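Local structure of hypothetical protein TT1465 (1WEK) at residues G175-L180 against F197-E202; L116-F121 against K125-R130; Y59-A64 against G134-P139; D146-V151 against G171-L176. The protein is of unknown function but has the Rossmann-like alpha/beta fold of the SLOG clan and forms an assembly of six copies of its chain. All blocks are in the same frame, centred on the assembly; numbering follows the deposited sequence.

Interaction 1 (G175-L180 against F197-E202)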
loop_
_atom_site.group_PDB
_atom_site.type_symbol
_atom_site.label_atom_id
_atom_site.label_comp_id
_atom_site.label_asym_id
_atom_site.label_seq_id
_atom_site.Cartn_x
_atom_site.Cartn_y
_atom_site.Cartn_z
ATOM N N GLY A 175 -4.923 -42.397 19.621
ATOM C CA GLY A 175 -5.250 -42.752 18.250
ATOM C C GLY A 175 -4.451 -41.960 17.221
ATOM O O GLY A 175 -3.891 -42.539 16.294
ATOM N N LEU A 176 -4.386 -40.641 17.365
ATOM C CA LEU A 176 -3.638 -39.834 16.404
ATOM C C LEU A 176 -2.138 -40.194 16.386
ATOM O O LEU A 176 -1.552 -40.378 15.313
ATOM C CB LEU A 176 -3.784 -38.352 16.727
ATOM C CG LEU A 176 -3.675 -37.307 15.611
ATOM C CD1 LEU A 176 -2.704 -36.241 16.040
ATOM C CD2 LEU A 176 -3.245 -37.937 14.297
ATOM N N VAL A 177 -1.520 -40.278 17.568
ATOM C CA VAL A 177 -0.104 -40.607 17.640
ATOM C C VAL A 177 0.176 -41.986 17.036
ATOM O O VAL A 177 1.173 -42.166 16.355
ATOM C CB VAL A 177 0.435 -40.554 19.093
ATOM C CG1 VAL A 177 1.869 -41.074 19.123
ATOM C CG2 VAL A 177 0.394 -39.102 19.636
ATOM N N ARG A 178 -0.689 -42.965 17.284
ATOM C CA ARG A 178 -0.467 -44.280 16.694
ATOM C C ARG A 178 -0.551 -44.170 15.160
ATOM O O ARG A 178 0.279 -44.726 14.461
ATOM C CB ARG A 178 -1.475 -45.304 17.223
ATOM C CG ARG A 178 -1.356 -45.546 18.719
ATOM C CD ARG A 178 -1.971 -46.873 19.150
ATOM N NE ARG A 178 -2.278 -46.897 20.579
ATOM C CZ ARG A 178 -2.659 -47.981 21.253
ATOM N NH1 ARG A 178 -2.778 -49.152 20.635
ATOM N NH2 ARG A 178 -2.936 -47.895 22.550
ATOM N N TRP A 179 -1.530 -43.434 14.639
ATOM C CA TRP A 179 -1.641 -43.284 13.186
ATOM C C TRP A 179 -0.405 -42.599 12.630
ATOM O O TRP A 179 0.027 -42.884 11.503
ATOM C CB TRP A 179 -2.877 -42.472 12.787
ATOM C CG TRP A 179 -3.052 -42.390 11.288
ATOM C CD1 TRP A 179 -3.267 -43.435 10.424
ATOM C CD2 TRP A 179 -2.997 -41.209 10.476
ATOM N NE1 TRP A 179 -3.349 -42.977 9.126
ATOM C CE2 TRP A 179 -3.188 -41.615 9.128
ATOM C CE3 TRP A 179 -2.809 -39.848 10.752
ATOM C CZ2 TRP A 179 -3.194 -40.699 8.058
ATOM C CZ3 TRP A 179 -2.819 -38.933 9.679
ATOM C CH2 TRP A 179 -3.011 -39.371 8.354
ATOM N N LEU A 180 0.162 -41.689 13.417
ATOM C CA LEU A 180 1.356 -40.970 12.996
ATOM C C LEU A 180 2.535 -41.938 12.960
ATOM O O LEU A 180 3.399 -41.848 12.078
ATOM C CB LEU A 180 1.659 -39.801 13.946
ATOM C CG LEU A 180 0.648 -38.646 13.922
ATOM C CD1 LEU A 180 1.151 -37.478 14.780
ATOM C CD2 LEU A 180 0.454 -38.175 12.501
ATOM N N PHE A 197 7.024 -33.343 19.131
ATOM C CA PHE A 197 6.063 -33.088 20.196
ATOM C C PHE A 197 6.235 -34.059 21.358
ATOM O O PHE A 197 6.827 -35.129 21.203
ATOM C CB PHE A 197 4.636 -33.186 19.653
ATOM C CG PHE A 197 4.288 -34.539 19.094
ATOM C CD1 PHE A 197 3.908 -35.581 19.939
ATOM C CD2 PHE A 197 4.359 -34.779 17.722
ATOM C CE1 PHE A 197 3.603 -36.832 19.431
ATOM C CE2 PHE A 197 4.057 -36.036 17.196
ATOM C CZ PHE A 197 3.679 -37.063 18.049
ATOM N N ARG A 198 5.711 -33.673 22.518
ATOM C CA ARG A 198 5.787 -34.491 23.716
ATOM C C ARG A 198 4.380 -34.734 24.229
ATOM O O ARG A 198 3.581 -33.808 24.339
ATOM C CB ARG A 198 6.617 -33.787 24.793
ATOM C CG ARG A 198 8.105 -33.715 24.473
ATOM C CD ARG A 198 8.898 -32.919 25.509
ATOM N NE ARG A 198 8.749 -33.426 26.875
ATOM C CZ ARG A 198 9.368 -32.899 27.933
ATOM N NH1 ARG A 198 10.179 -31.858 27.773
ATOM N NH2 ARG A 198 9.161 -33.393 29.153
ATOM N N LEU A 199 4.081 -35.987 24.551
ATOM C CA LEU A 199 2.765 -36.346 25.045
ATOM C C LEU A 199 2.836 -36.451 26.566
ATOM O O LEU A 199 3.704 -37.126 27.100
ATOM C CB LEU A 199 2.349 -37.678 24.411
ATOM C CG LEU A 199 0.865 -38.000 24.244
ATOM C CD1 LEU A 199 0.061 -36.748 24.053
ATOM C CD2 LEU A 199 0.700 -38.912 23.052
ATOM N N THR A 200 1.945 -35.771 27.273
ATOM C CA THR A 200 1.989 -35.827 28.733
ATOM C C THR A 200 0.639 -35.634 29.401
ATOM O O THR A 200 -0.276 -35.048 28.821
ATOM C CB THR A 200 2.960 -34.772 29.307
ATOM O OG1 THR A 200 3.097 -34.971 30.718
ATOM C CG2 THR A 200 2.427 -33.357 29.075
ATOM N N ASP A 201 0.525 -36.139 30.629
ATOM C CA ASP A 201 -0.704 -36.017 31.416
ATOM C C ASP A 201 -0.577 -34.936 32.492
ATOM O O ASP A 201 -1.578 -34.542 33.104
ATOM C CB ASP A 201 -1.042 -37.339 32.117
ATOM C CG ASP A 201 -1.715 -38.346 31.197
ATOM O OD1 ASP A 201 -2.359 -37.935 30.219
ATOM O OD2 ASP A 201 -1.620 -39.553 31.466
ATOM N N GLU A 202 0.644 -34.454 32.712
ATOM C CA GLU A 202 0.900 -33.472 33.764
ATOM C C GLU A 202 1.137 -32.028 33.324
ATOM O O GLU A 202 2.103 -31.724 32.631
ATOM C CB GLU A 202 2.094 -33.957 34.584
ATOM C CG GLU A 202 1.995 -35.435 34.946
ATOM C CD GLU A 202 3.354 -36.073 35.185
ATOM O OE1 GLU A 202 3.399 -37.273 35.543
ATOM O OE2 GLU A 202 4.376 -35.374 35.008
#
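Val177 and Leu180 of helix 170-185 pack on Phe197 and Leu199 inside a beta-alpha-beta crossover, in which the helix leads from strand 165-168 to the parallel strand 198-200. Val177 touches with CG2, the methyl anti to its carbonyl carbon. That methyl meets Leu199 CD2 tip to tip, Val177 CG2 to Leu199 CD2 being 3.4 Å, closer than ordinary methyl contact and so a tight spot. The same CG2 lies 3.9 Å from Phe197 CE1. One helical turn on, Leu180 CD1 sits 4.0 Å from Phe197 CE2, so both residues lean on the ring, each obliquely. Chi1 of 61° puts Phe197 CG between its backbone N and carbonyl carbon, with the ring extending toward Val177 and Leu180. The contact is wholly apolar. Beyond it, Phe197 also packs on Val165 and on Leu152 of helix 142-156, Leu199 rests on Leu167 of the adjacent strand, and Leu180 meets Phe142 of the second subunit.

Interaction 2 (L116-F121 against K125-R130)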
loop_
_atom_site.group_PDB
_atom_site.type_symbol
_atom_site.label_atom_id
_atom_site.label_comp_id
_atom_site.label_asym_id
_atom_site.label_seq_id
_atom_site.Cartn_x
_atom_site.Cartn_y
_atom_site.Cartn_z
ATOM N N LEU A 116 -8.488 -9.660 20.272
ATOM C CA LEU A 116 -8.417 -9.268 18.878
ATOM C C LEU A 116 -9.467 -10.082 18.119
ATOM O O LEU A 116 -9.661 -11.268 18.402
ATOM C CB LEU A 116 -7.018 -9.556 18.331
ATOM C CG LEU A 116 -5.890 -8.624 18.788
ATOM C CD1 LEU A 116 -4.533 -9.208 18.440
ATOM C CD2 LEU A 116 -6.078 -7.252 18.121
ATOM N N SER A 117 -10.178 -9.446 17.192
ATOM C CA SER A 117 -11.171 -10.168 16.406
ATOM C C SER A 117 -10.707 -10.161 14.967
ATOM O O SER A 117 -10.456 -9.111 14.380
ATOM C CB SER A 117 -12.576 -9.562 16.550
ATOM O OG SER A 117 -12.542 -8.154 16.546
ATOM N N LEU A 118 -10.590 -11.364 14.421
ATOM C CA LEU A 118 -10.102 -11.596 13.073
ATOM C C LEU A 118 -11.140 -12.324 12.227
ATOM O O LEU A 118 -11.814 -13.230 12.705
ATOM C CB LEU A 118 -8.835 -12.459 13.168
ATOM C CG LEU A 118 -7.746 -11.927 14.108
ATOM C CD1 LEU A 118 -6.804 -13.055 14.535
ATOM C CD2 LEU A 118 -6.995 -10.804 13.409
ATOM N N ARG A 119 -11.257 -11.940 10.965
ATOM C CA ARG A 119 -12.203 -12.588 10.065
ATOM C C ARG A 119 -11.560 -13.825 9.430
ATOM O O ARG A 119 -12.249 -14.760 9.027
ATOM C CB ARG A 119 -12.627 -11.617 8.951
ATOM C CG ARG A 119 -13.712 -10.594 9.323
ATOM C CD ARG A 119 -15.103 -11.255 9.443
ATOM N NE ARG A 119 -16.193 -10.438 8.891
ATOM C CZ ARG A 119 -16.704 -9.348 9.466
ATOM N NH1 ARG A 119 -16.238 -8.915 10.630
ATOM N NH2 ARG A 119 -17.689 -8.682 8.874
ATOM N N TYR A 120 -10.231 -13.835 9.380
ATOM C CA TYR A 120 -9.493 -14.912 8.727
ATOM C C TYR A 120 -8.676 -15.883 9.553
ATOM O O TYR A 120 -7.801 -15.483 10.324
ATOM C CB TYR A 120 -8.592 -14.290 7.673
ATOM C CG TYR A 120 -9.374 -13.534 6.637
ATOM C CD1 TYR A 120 -9.417 -12.131 6.637
ATOM C CD2 TYR A 120 -10.087 -14.220 5.654
ATOM C CE1 TYR A 120 -10.147 -11.437 5.671
ATOM C CE2 TYR A 120 -10.822 -13.535 4.690
ATOM C CZ TYR A 120 -10.842 -12.151 4.697
ATOM O OH TYR A 120 -11.499 -11.497 3.678
ATOM N N PHE A 121 -8.950 -17.172 9.372
ATOM C CA PHE A 121 -8.216 -18.206 10.093
ATOM C C PHE A 121 -6.708 -18.070 9.862
ATOM O O PHE A 121 -5.929 -18.136 10.815
ATOM C CB PHE A 121 -8.666 -19.610 9.659
ATOM C CG PHE A 121 -9.862 -20.139 10.417
ATOM C CD1 PHE A 121 -11.110 -20.220 9.812
ATOM C CD2 PHE A 121 -9.739 -20.546 11.735
ATOM C CE1 PHE A 121 -12.214 -20.695 10.509
ATOM C CE2 PHE A 121 -10.843 -21.027 12.443
ATOM C CZ PHE A 121 -12.082 -21.101 11.826
ATOM N N LYS A 125 -3.785 -17.824 12.628
ATOM C CA LYS A 125 -2.768 -18.875 12.728
ATOM C C LYS A 125 -1.362 -18.287 12.731
ATOM O O LYS A 125 -0.467 -18.838 13.365
ATOM C CB LYS A 125 -2.853 -19.847 11.546
ATOM C CG LYS A 125 -4.166 -20.596 11.377
ATOM C CD LYS A 125 -4.097 -21.984 11.994
ATOM C CE LYS A 125 -5.067 -22.928 11.299
ATOM N NZ LYS A 125 -4.784 -22.988 9.834
ATOM N N VAL A 126 -1.163 -17.192 11.996
ATOM C CA VAL A 126 0.131 -16.546 11.926
ATOM C C VAL A 126 0.437 -15.907 13.282
ATOM O O VAL A 126 1.546 -16.048 13.806
ATOM C CB VAL A 126 0.171 -15.451 10.817
ATOM C CG1 VAL A 126 1.380 -14.536 11.025
ATOM C CG2 VAL A 126 0.260 -16.092 9.424
ATOM N N LEU A 127 -0.543 -15.211 13.852
ATOM C CA LEU A 127 -0.343 -14.565 15.141
ATOM C C LEU A 127 -0.097 -15.583 16.241
ATOM O O LEU A 127 0.524 -15.274 17.246
ATOM C CB LEU A 127 -1.556 -13.693 15.489
ATOM C CG LEU A 127 -1.764 -12.560 14.484
ATOM C CD1 LEU A 127 -3.048 -11.801 14.799
ATOM C CD2 LEU A 127 -0.549 -11.631 14.528
ATOM N N PHE A 128 -0.591 -16.799 16.046
ATOM C CA PHE A 128 -0.411 -17.856 17.030
ATOM C C PHE A 128 1.040 -18.348 17.125
ATOM O O PHE A 128 1.468 -18.838 18.173
ATOM C CB PHE A 128 -1.333 -19.033 16.697
ATOM C CG PHE A 128 -2.568 -19.100 17.546
ATOM C CD1 PHE A 128 -3.828 -19.230 16.961
ATOM C CD2 PHE A 128 -2.473 -19.062 18.934
ATOM C CE1 PHE A 128 -4.980 -19.326 17.745
ATOM C CE2 PHE A 128 -3.618 -19.157 19.734
ATOM C CZ PHE A 128 -4.876 -19.292 19.133
ATOM N N VAL A 129 1.800 -18.226 16.042
ATOM C CA VAL A 129 3.187 -18.698 16.061
ATOM C C VAL A 129 4.233 -17.584 16.079
ATOM O O VAL A 129 5.263 -17.702 16.748
ATOM C CB VAL A 129 3.494 -19.620 14.847
ATOM C CG1 VAL A 129 2.478 -20.744 14.771
ATOM C CG2 VAL A 129 3.463 -18.825 13.576
ATOM N N ARG A 130 3.961 -16.503 15.355
ATOM C CA ARG A 130 4.900 -15.398 15.257
ATOM C C ARG A 130 5.559 -15.024 16.576
ATOM O O ARG A 130 6.755 -14.755 16.615
ATOM C CB ARG A 130 4.207 -14.166 14.674
ATOM C CG ARG A 130 5.164 -13.172 14.004
ATOM C CD ARG A 130 4.373 -12.207 13.118
ATOM N NE ARG A 130 5.152 -11.648 12.009
ATOM C CZ ARG A 130 5.723 -10.445 12.008
ATOM N NH1 ARG A 130 5.617 -9.643 13.063
ATOM N NH2 ARG A 130 6.389 -10.036 10.936
#
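Phe121 and Lys125 are joined by a backbone hydrogen bond in the first turns of helix 121-130: Lys125 N donates to Phe121 O over 2.8 Å, with an N-H...O angle of 155°. Lys125 CG comes as close as 3.1 Å to Phe121 O, because chi1 of -60° sets CG beside the backbone N that makes this bond. The second first-shell contact is apolar. Leu118, the last residue of strand 114-118, and Leu127, on the helix, bring methyls together at an oblique angle, with Leu118 CD1 4.0 Å from Leu127 CD1. The backbone bond thus belongs to the helix itself, and it is the methyl pair that joins the strand end to the helix, across a short connection in which Tyr120 takes the N-cap position. Further out, the Lys125 chain bends at chi2 and chi4, and its ammonium group forms salt bridges with Asp146 and with Glu150 of the second subunit, which hold it between the two subunits. Leu118 also touches Glu24 of helix 17-34, while Leu127 reaches across to Leu98 and Phe121 to Ile100, both of strand 95-100. The neighbouring helix 142-156 covers Lys125 with Glu147 and Glu150.

Interaction 3 (Y59-A64 against G134-P139)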
loop_
_atom_site.group_PDB
_atom_site.type_symbol
_atom_site.label_atom_id
_atom_site.label_comp_id
_atom_site.label_asym_id
_atom_site.label_seq_id
_atom_site.Cartn_x
_atom_site.Cartn_y
_atom_site.Cartn_z
ATOM N N TYR A 59 -7.900 -25.057 32.992
ATOM C CA TYR A 59 -7.876 -24.004 33.990
ATOM C C TYR A 59 -6.547 -24.050 34.743
ATOM O O TYR A 59 -5.916 -23.020 34.914
ATOM C CB TYR A 59 -9.051 -24.115 34.968
ATOM C CG TYR A 59 -9.045 -22.986 35.971
ATOM C CD1 TYR A 59 -8.243 -23.046 37.111
ATOM C CD2 TYR A 59 -9.761 -21.813 35.732
ATOM C CE1 TYR A 59 -8.146 -21.970 37.980
ATOM C CE2 TYR A 59 -9.668 -20.726 36.598
ATOM C CZ TYR A 59 -8.852 -20.812 37.716
ATOM O OH TYR A 59 -8.692 -19.719 38.532
ATOM N N ARG A 60 -6.118 -25.243 35.153
ATOM C CA ARG A 60 -4.857 -25.407 35.881
ATOM C C ARG A 60 -3.647 -24.940 35.073
ATOM O O ARG A 60 -2.759 -24.276 35.612
ATOM C CB ARG A 60 -4.653 -26.878 36.307
ATOM C CG ARG A 60 -5.695 -27.448 37.280
ATOM C CD ARG A 60 -5.079 -28.558 38.139
ATOM N NE ARG A 60 -4.688 -29.724 37.353
ATOM C CZ ARG A 60 -3.640 -30.506 37.607
ATOM N NH1 ARG A 60 -2.839 -30.261 38.636
ATOM N NH2 ARG A 60 -3.399 -31.554 36.824
ATOM N N LEU A 61 -3.602 -25.302 33.790
ATOM C CA LEU A 61 -2.507 -24.911 32.897
ATOM C C LEU A 61 -2.467 -23.391 32.806
ATOM O O LEU A 61 -1.416 -22.780 32.940
ATOM C CB LEU A 61 -2.743 -25.452 31.486
ATOM C CG LEU A 61 -1.612 -25.934 30.578
ATOM C CD1 LEU A 61 -1.973 -25.573 29.152
ATOM C CD2 LEU A 61 -0.284 -25.340 30.961
ATOM N N GLY A 62 -3.629 -22.795 32.544
ATOM C CA GLY A 62 -3.711 -21.351 32.429
ATOM C C GLY A 62 -3.192 -20.668 33.678
ATOM O O GLY A 62 -2.403 -19.733 33.596
ATOM N N ARG A 63 -3.641 -21.135 34.838
ATOM C CA ARG A 63 -3.196 -20.581 36.106
ATOM C C ARG A 63 -1.684 -20.797 36.346
ATOM O O ARG A 63 -0.983 -19.897 36.830
ATOM C CB ARG A 63 -3.995 -21.215 37.247
ATOM C CG ARG A 63 -3.439 -20.918 38.618
ATOM C CD ARG A 63 -3.569 -22.137 39.510
ATOM N NE ARG A 63 -4.862 -22.204 40.177
ATOM C CZ ARG A 63 -5.492 -23.334 40.479
ATOM N NH1 ARG A 63 -4.964 -24.512 40.158
ATOM N NH2 ARG A 63 -6.640 -23.283 41.140
ATOM N N ALA A 64 -1.182 -21.987 36.023
ATOM C CA ALA A 64 0.238 -22.278 36.230
ATOM C C ALA A 64 1.146 -21.391 35.375
ATOM O O ALA A 64 2.126 -20.825 35.871
ATOM C CB ALA A 64 0.514 -23.716 35.942
ATOM N N GLY A 134 6.180 -21.531 22.787
ATOM C CA GLY A 134 5.694 -22.888 23.020
ATOM C C GLY A 134 4.236 -23.091 22.600
ATOM O O GLY A 134 3.513 -22.121 22.382
ATOM N N PHE A 135 3.812 -24.350 22.484
ATOM C CA PHE A 135 2.447 -24.702 22.093
ATOM C C PHE A 135 1.945 -25.873 22.931
ATOM O O PHE A 135 2.630 -26.892 23.059
ATOM C CB PHE A 135 2.376 -25.123 20.613
ATOM C CG PHE A 135 2.953 -24.123 19.674
ATOM C CD1 PHE A 135 4.326 -24.108 19.411
ATOM C CD2 PHE A 135 2.144 -23.156 19.094
ATOM C CE1 PHE A 135 4.883 -23.136 18.585
ATOM C CE2 PHE A 135 2.688 -22.173 18.264
ATOM C CZ PHE A 135 4.058 -22.161 18.010
ATOM N N VAL A 136 0.748 -25.723 23.492
ATOM C CA VAL A 136 0.134 -26.774 24.293
ATOM C C VAL A 136 -1.217 -27.169 23.672
ATOM O O VAL A 136 -2.112 -26.340 23.498
ATOM C CB VAL A 136 -0.108 -26.316 25.750
ATOM C CG1 VAL A 136 -0.482 -27.523 26.618
ATOM C CG2 VAL A 136 1.158 -25.629 26.311
ATOM N N PHE A 137 -1.366 -28.441 23.344
ATOM C CA PHE A 137 -2.625 -28.909 22.765
ATOM C C PHE A 137 -3.422 -29.788 23.735
ATOM O O PHE A 137 -2.991 -30.882 24.099
ATOM C CB PHE A 137 -2.338 -29.636 21.449
ATOM C CG PHE A 137 -1.722 -28.736 20.403
ATOM C CD1 PHE A 137 -0.354 -28.495 20.392
ATOM C CD2 PHE A 137 -2.525 -28.039 19.512
ATOM C CE1 PHE A 137 0.210 -27.562 19.515
ATOM C CE2 PHE A 137 -1.969 -27.095 18.623
ATOM C CZ PHE A 137 -0.594 -26.857 18.632
ATOM N N LEU A 138 -4.578 -29.285 24.173
ATOM C CA LEU A 138 -5.435 -30.043 25.084
ATOM C C LEU A 138 -6.501 -30.756 24.251
ATOM O O LEU A 138 -6.668 -30.450 23.069
ATOM C CB LEU A 138 -6.092 -29.091 26.101
ATOM C CG LEU A 138 -5.157 -28.487 27.155
ATOM C CD1 LEU A 138 -5.443 -26.993 27.349
ATOM C CD2 LEU A 138 -5.330 -29.239 28.459
ATOM N N PRO A 139 -7.195 -31.758 24.827
ATOM C CA PRO A 139 -8.222 -32.412 24.004
ATOM C C PRO A 139 -9.060 -31.347 23.298
ATOM O O PRO A 139 -9.441 -30.326 23.906
ATOM C CB PRO A 139 -9.028 -33.197 25.028
ATOM C CG PRO A 139 -7.945 -33.684 25.967
ATOM C CD PRO A 139 -7.020 -32.465 26.111
#
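Leu61 of helix 53-68 points at strand 132-137, and its side chain makes the whole contact from the helix side. Its CB heads toward the strand, and CG comes to 4.4 Å from Val136 CG1. The touching proper is left to one branch, CD1. It meets Val136 CG1 tip to tip, with Leu61 CD1 3.5 Å from Val136 CG1, and lies 4.0 Å from Val136 CB. The same methyl approaches Leu138 more loosely, Leu61 CD1 to Leu138 CD1 being 4.2 Å. Both torsions of the leucine, chi1 at -144° and chi2 at -145°, lie off the usual staggered positions. On Val136 the methyl used is the one anti to its backbone N. Val207 of helix 203-211, Leu168 and Val42 also pack on Leu61, so the group lies in the layer between the sheet and the helices on this face. No hydrogen bond or charge crosses between the segments: dispersion and burial of aliphatic carbon hold helix and strand together here.

Interaction 4 (D146-V151 against G171-L176)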
loop_
_atom_site.group_PDB
_atom_site.type_symbol
_atom_site.label_atom_id
_atom_site.label_comp_id
_atom_site.label_asym_id
_atom_site.label_seq_id
_atom_site.Cartn_x
_atom_site.Cartn_y
_atom_site.Cartn_z
ATOM N N ASP A 146 -6.157 -28.970 13.423
ATOM C CA ASP A 146 -5.678 -28.039 12.401
ATOM C C ASP A 146 -4.482 -27.206 12.909
ATOM O O ASP A 146 -3.503 -27.012 12.188
ATOM C CB ASP A 146 -6.846 -27.142 11.974
ATOM C CG ASP A 146 -6.426 -25.973 11.088
ATOM O OD1 ASP A 146 -5.414 -26.044 10.361
ATOM O OD2 ASP A 146 -7.152 -24.969 11.108
ATOM N N GLU A 147 -4.544 -26.722 14.146
ATOM C CA GLU A 147 -3.422 -25.950 14.686
ATOM C C GLU A 147 -2.215 -26.859 14.912
ATOM O O GLU A 147 -1.082 -26.475 14.645
ATOM C CB GLU A 147 -3.797 -25.292 16.019
ATOM C CG GLU A 147 -4.628 -24.030 15.891
ATOM C CD GLU A 147 -3.852 -22.853 15.282
ATOM O OE1 GLU A 147 -4.510 -21.839 14.949
ATOM O OE2 GLU A 147 -2.603 -22.926 15.140
ATOM N N LEU A 148 -2.466 -28.070 15.402
ATOM C CA LEU A 148 -1.394 -29.024 15.675
ATOM C C LEU A 148 -0.650 -29.429 14.407
ATOM O O LEU A 148 0.597 -29.360 14.349
ATOM C CB LEU A 148 -1.953 -30.284 16.331
ATOM C CG LEU A 148 -1.006 -31.156 17.166
ATOM C CD1 LEU A 148 -1.530 -32.574 17.169
ATOM C CD2 LEU A 148 0.404 -31.136 16.626
ATOM N N SER A 149 -1.407 -29.848 13.392
ATOM C CA SER A 149 -0.783 -30.283 12.156
ATOM C C SER A 149 -0.028 -29.139 11.498
ATOM O O SER A 149 1.029 -29.362 10.910
ATOM C CB SER A 149 -1.814 -30.927 11.185
ATOM O OG SER A 149 -2.768 -30.009 10.688
ATOM N N GLU A 150 -0.528 -27.913 11.621
ATOM C CA GLU A 150 0.186 -26.796 11.016
ATOM C C GLU A 150 1.554 -26.563 11.655
ATOM O O GLU A 150 2.562 -26.438 10.939
ATOM C CB GLU A 150 -0.595 -25.479 11.091
ATOM C CG GLU A 150 0.228 -24.344 10.480
ATOM C CD GLU A 150 -0.484 -23.006 10.383
ATOM O OE1 GLU A 150 -0.717 -22.360 11.430
ATOM O OE2 GLU A 150 -0.797 -22.590 9.243
ATOM N N VAL A 151 1.589 -26.489 12.991
ATOM C CA VAL A 151 2.843 -26.248 13.690
ATOM C C VAL A 151 3.835 -27.388 13.472
ATOM O O VAL A 151 5.033 -27.141 13.368
ATOM C CB VAL A 151 2.646 -26.027 15.231
ATOM C CG1 VAL A 151 1.668 -24.889 15.475
ATOM C CG2 VAL A 151 2.157 -27.296 15.902
ATOM N N GLY A 171 -4.198 -40.606 26.743
ATOM C CA GLY A 171 -5.250 -41.460 26.226
ATOM C C GLY A 171 -6.101 -40.810 25.155
ATOM O O GLY A 171 -6.665 -41.487 24.298
ATOM N N TYR A 172 -6.193 -39.489 25.193
ATOM C CA TYR A 172 -6.998 -38.772 24.219
ATOM C C TYR A 172 -6.327 -38.719 22.844
ATOM O O TYR A 172 -6.980 -38.904 21.817
ATOM C CB TYR A 172 -7.269 -37.353 24.710
ATOM C CG TYR A 172 -8.337 -36.635 23.924
ATOM C CD1 TYR A 172 -9.668 -36.689 24.317
ATOM C CD2 TYR A 172 -8.015 -35.907 22.777
ATOM C CE1 TYR A 172 -10.655 -36.027 23.591
ATOM C CE2 TYR A 172 -8.989 -35.248 22.046
ATOM C CZ TYR A 172 -10.307 -35.306 22.459
ATOM O OH TYR A 172 -11.269 -34.613 21.762
ATOM N N TRP A 173 -5.021 -38.478 22.828
ATOM C CA TRP A 173 -4.264 -38.380 21.583
ATOM C C TRP A 173 -3.764 -39.706 21.020
ATOM O O TRP A 173 -3.296 -39.773 19.875
ATOM C CB TRP A 173 -3.068 -37.464 21.808
ATOM C CG TRP A 173 -3.472 -36.101 22.174
ATOM C CD1 TRP A 173 -3.594 -35.582 23.434
ATOM C CD2 TRP A 173 -3.876 -35.070 21.272
ATOM N NE1 TRP A 173 -4.050 -34.288 23.369
ATOM C CE2 TRP A 173 -4.233 -33.948 22.053
ATOM C CE3 TRP A 173 -3.977 -34.987 19.876
ATOM C CZ2 TRP A 173 -4.682 -32.757 21.485
ATOM C CZ3 TRP A 173 -4.420 -33.807 19.310
ATOM C CH2 TRP A 173 -4.769 -32.703 20.115
ATOM N N GLU A 174 -3.859 -40.753 21.833
ATOM C CA GLU A 174 -3.391 -42.083 21.477
ATOM C C GLU A 174 -3.667 -42.477 20.039
ATOM O O GLU A 174 -2.749 -42.855 19.320
ATOM C CB GLU A 174 -3.994 -43.126 22.420
ATOM C CG GLU A 174 -3.269 -44.462 22.395
ATOM C CD GLU A 174 -1.759 -44.299 22.551
ATOM O OE1 GLU A 174 -1.322 -43.387 23.299
ATOM O OE2 GLU A 174 -1.007 -45.089 21.938
ATOM N N GLY A 175 -4.923 -42.397 19.621
ATOM C CA GLY A 175 -5.250 -42.752 18.250
ATOM C C GLY A 175 -4.451 -41.960 17.221
ATOM O O GLY A 175 -3.891 -42.539 16.294
ATOM N N LEU A 176 -4.386 -40.641 17.365
ATOM C CA LEU A 176 -3.638 -39.834 16.404
ATOM C C LEU A 176 -2.138 -40.194 16.386
ATOM O O LEU A 176 -1.552 -40.378 15.313
ATOM C CB LEU A 176 -3.784 -38.352 16.727
ATOM C CG LEU A 176 -3.675 -37.307 15.611
ATOM C CD1 LEU A 176 -2.704 -36.241 16.040
ATOM C CD2 LEU A 176 -3.245 -37.937 14.297
#
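Leu148 and Trp173 approach from opposite directions between helices 142-156 and 170-185, and one methyl does nearly all the work. Leu148 CD1 lies 3.8 Å from Trp173 CZ3, coming obliquely at the benzo part of the indole. It also meets Leu176 tip to tip, Leu148 CD1 being 4.0 Å from Leu176 CD1. Chi1 of -157° turns the Leu148 side chain away from its backbone N and toward helix 170-185. The indole is anchored at its far end, where Trp173 NE1 donates to Leu168 O. These helices follow neighbouring parallel strands, 132-137 and 165-168, as in a Rossmann-like fold, and lie side by side on one face of the sheet; Leu148 and Trp173 both rest on Phe137 and Leu167 beneath them. Away from this apolar patch, Gly171 is exposed, and Glu174, partly exposed, forms a salt bridge with Arg178 at its own helix surface. On the subunit side, Ser149 OG is hydrogen-bonded to Ser149 OG of the second subunit, the Tyr172 ring stands edge-to-face with Phe182 of that subunit, and Leu176 packs on its Trp179.

Overall arrangement
Interactions 1 and 4 share Gly175 and Leu176 on helix 170-185, and their centres are 7 Å apart; Leu199 CD1 of one touches Trp173 CD1 of the other at 3.9 Å. Interaction 3 lies on the other face of the sheet, about 15 Å from each of these between centres, yet it meets interaction 4 where Leu138 O comes 3.4 Å from Trp173 CZ2. Interaction 2 is the most remote, its centre 25 Å from that of interaction 1. It reaches interaction 4 through the salt bridge of Lys125 NZ with Asp146 OD1, at 3.2 Å. Interactions 1, 2 and 4 all touch the second subunit, whereas no other chain touches the segments of interaction 3.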